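Local coordinates for Blo t 1 allergen (Blomia tropicalis, PDB 5JT8), which is a mite allergen of the papain family, probably a cysteine protease, held here as the proenzyme with its inhibitory propeptide still attached, at residues K57-H62 with Y70-Y75. Numbering follows the deposited sequence.
Sequences KWVEEH and YAINEY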
loop_
_atom_site.group_PDB
_atom_site.type_symbol
_atom_site.label_atom_id
_atom_site.label_comp_id
_atom_site.label_asym_id
_atom_site.label_seq_id
_atom_site.Cartn_x
_atom_site.Cartn_y
_atom_site.Cartn_z
ATOM N N LYS A 57 19.446 -13.958 6.195
ATOM C CA LYS A 57 19.385 -15.412 6.161
ATOM C C LYS A 57 18.139 -15.880 5.395
ATOM O O LYS A 57 18.230 -16.733 4.508
ATOM C CB LYS A 57 19.390 -15.975 7.581
ATOM C CG LYS A 57 19.544 -17.475 7.655
ATOM C CD LYS A 57 19.458 -17.960 9.095
ATOM C CE LYS A 57 19.813 -19.433 9.219
ATOM N NZ LYS A 57 19.886 -19.843 10.650
ATOM N N TRP A 58 16.982 -15.311 5.726
ATOM C CA TRP A 58 15.739 -15.676 5.045
ATOM C C TRP A 58 15.805 -15.375 3.547
ATOM O O TRP A 58 15.271 -16.130 2.736
ATOM C CB TRP A 58 14.534 -14.951 5.657
ATOM C CG TRP A 58 13.228 -15.463 5.115
ATOM C CD1 TRP A 58 12.424 -16.421 5.674
ATOM C CD2 TRP A 58 12.587 -15.070 3.894
ATOM N NE1 TRP A 58 11.324 -16.640 4.882
ATOM C CE2 TRP A 58 11.399 -15.825 3.782
ATOM C CE3 TRP A 58 12.897 -14.148 2.888
ATOM C CZ2 TRP A 58 10.527 -15.688 2.705
ATOM C CZ3 TRP A 58 12.034 -14.014 1.822
ATOM C CH2 TRP A 58 10.859 -14.781 1.738
ATOM N N VAL A 59 16.453 -14.267 3.192
ATOM C CA VAL A 59 16.553 -13.837 1.802
ATOM C C VAL A 59 17.380 -14.814 0.974
ATOM O O VAL A 59 16.928 -15.288 -0.065
ATOM C CB VAL A 59 17.171 -12.421 1.682
ATOM C CG1 VAL A 59 17.536 -12.110 0.235
ATOM C CG2 VAL A 59 16.214 -11.370 2.223
ATOM N N GLU A 60 18.584 -15.126 1.434
ATOM C CA GLU A 60 19.464 -15.991 0.657
ATOM C C GLU A 60 18.889 -17.403 0.496
ATOM O O GLU A 60 19.049 -18.030 -0.554
ATOM C CB GLU A 60 20.856 -16.054 1.293
ATOM C CG GLU A 60 21.931 -16.679 0.395
ATOM C CD GLU A 60 21.695 -16.441 -1.099
ATOM O OE1 GLU A 60 21.615 -15.265 -1.526
ATOM O OE2 GLU A 60 21.591 -17.436 -1.848
ATOM N N GLU A 61 18.204 -17.896 1.522
ATOM C CA GLU A 61 17.638 -19.238 1.455
ATOM C C GLU A 61 16.408 -19.308 0.559
ATOM O O GLU A 61 16.045 -20.386 0.089
ATOM C CB GLU A 61 17.287 -19.750 2.853
ATOM C CG GLU A 61 18.496 -20.029 3.733
ATOM C CD GLU A 61 18.106 -20.545 5.108
ATOM O OE1 GLU A 61 17.440 -21.601 5.188
ATOM O OE2 GLU A 61 18.465 -19.894 6.108
ATOM N N HIS A 62 15.775 -18.164 0.313
ATOM C CA HIS A 62 14.531 -18.146 -0.453
ATOM C C HIS A 62 14.690 -17.548 -1.849
ATOM O O HIS A 62 13.856 -17.781 -2.721
ATOM C CB HIS A 62 13.445 -17.378 0.313
ATOM C CG HIS A 62 12.908 -18.116 1.503
ATOM N ND1 HIS A 62 13.582 -18.180 2.705
ATOM C CD2 HIS A 62 11.771 -18.831 1.670
ATOM C CE1 HIS A 62 12.879 -18.901 3.563
ATOM N NE2 HIS A 62 11.776 -19.307 2.960
ATOM N N TYR A 70 13.904 -12.446 -4.101
ATOM C CA TYR A 70 13.737 -11.758 -2.818
ATOM C C TYR A 70 14.983 -10.933 -2.501
ATOM O O TYR A 70 16.084 -11.286 -2.928
ATOM C CB TYR A 70 13.449 -12.752 -1.692
ATOM C CG TYR A 70 12.228 -13.593 -1.950
ATOM C CD1 TYR A 70 10.961 -13.087 -1.712
ATOM C CD2 TYR A 70 12.340 -14.886 -2.460
ATOM C CE1 TYR A 70 9.834 -13.835 -1.960
ATOM C CE2 TYR A 70 11.211 -15.647 -2.712
ATOM C CZ TYR A 70 9.960 -15.110 -2.461
ATOM O OH TYR A 70 8.822 -15.842 -2.697
ATOM N N ALA A 71 14.815 -9.831 -1.769
ATOM C CA ALA A 71 15.949 -8.950 -1.480
ATOM C C ALA A 71 15.757 -8.064 -0.252
ATOM O O ALA A 71 14.659 -7.552 0.005
ATOM C CB ALA A 71 16.251 -8.073 -2.692
ATOM N N ILE A 72 16.847 -7.908 0.496
ATOM C CA ILE A 72 16.988 -6.917 1.556
ATOM C C ILE A 72 16.437 -5.542 1.160
ATOM O O ILE A 72 16.574 -5.117 0.011
ATOM C CB ILE A 72 18.485 -6.757 1.931
ATOM C CG1 ILE A 72 19.049 -8.084 2.433
ATOM C CG2 ILE A 72 18.687 -5.647 2.952
ATOM C CD1 ILE A 72 18.305 -8.631 3.632
ATOM N N ASN A 73 15.811 -4.852 2.109
ATOM C CA ASN A 73 15.445 -3.460 1.913
ATOM C C ASN A 73 15.571 -2.665 3.208
ATOM O O ASN A 73 16.038 -3.187 4.231
ATOM C CB ASN A 73 14.022 -3.354 1.370
ATOM C CG ASN A 73 13.033 -4.135 2.201
ATOM O OD1 ASN A 73 12.794 -3.815 3.373
ATOM N ND2 ASN A 73 12.449 -5.173 1.602
ATOM N N GLU A 74 15.123 -1.413 3.156
ATOM C CA GLU A 74 15.228 -0.463 4.267
ATOM C C GLU A 74 14.651 -0.993 5.584
ATOM O O GLU A 74 15.037 -0.552 6.668
ATOM C CB GLU A 74 14.526 0.850 3.894
ATOM C CG GLU A 74 13.013 0.711 3.717
ATOM C CD GLU A 74 12.309 2.042 3.486
ATOM O OE1 GLU A 74 12.247 2.852 4.436
ATOM O OE2 GLU A 74 11.821 2.278 2.355
ATOM N N TYR A 75 13.730 -1.942 5.482
ATOM C CA TYR A 75 13.026 -2.452 6.650
ATOM C C TYR A 75 13.634 -3.735 7.214
ATOM O O TYR A 75 13.156 -4.253 8.221
ATOM C CB TYR A 75 11.564 -2.717 6.298
ATOM C CG TYR A 75 10.774 -1.503 5.870
ATOM C CD1 TYR A 75 10.631 -0.406 6.718
ATOM C CD2 TYR A 75 10.129 -1.470 4.630
ATOM C CE1 TYR A 75 9.901 0.699 6.336
ATOM C CE2 TYR A 75 9.394 -0.372 4.242
ATOM C CZ TYR A 75 9.279 0.709 5.096
ATOM O OH TYR A 75 8.538 1.803 4.711
#
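Trp58 swings its indole anti to the backbone N (chi1 -171°), while Tyr70 keeps CG beside its own N (chi1 -58°), and the two rings meet as a T-shaped, edge-to-face pair. This happens in the I29 propeptide inhibitor domain, where the chain leaves the long helix 42-62, turns, and comes back beside it as a loop, extended from Tyr70 to Asn73. The six-membered ring of Trp58 drives its CZ3 and CH2 edge onto one face of Tyr70, the planes 79° apart and the centroids 5.1 Å from each other; Trp58 CZ3 lies 3.8 Å from Tyr70 CG. On one indole face lies His62, whose ring nitrogen makes a bent hydrogen bond, His62 ND1 to Trp58 O at 2.7 Å, on a lone pair in the carbonyl plane; this probably helps hold the imidazole against the indole. Tyr260 of the protease domain packs against both Trp58 and His62, so this aromatic group sits where propeptide meets enzyme.

One residue along, Val59 is buried and splits its two methyls between neighbours. Val59 CG1 rests 3.6 Å from Tyr70 O, and Val59 CG2 meets Ile72 CD1 at 3.7 Å, the two side chains crossing at about a right angle; Phe52 and Leu56 continue this apolar seam up the helix. Further on, Asn73 OD1 accepts from Tyr75 N at 3.0 Å to close an Asx turn, after which Tyr75 stacks edge-to-face with Trp303 and its OH bonds to Gly132 O, carrying the propeptide onto the enzyme. Back beside Tyr70, His62 O sits at the edge of the tyrosine ring, near its plane, 3.3 Å from Tyr70 CD2.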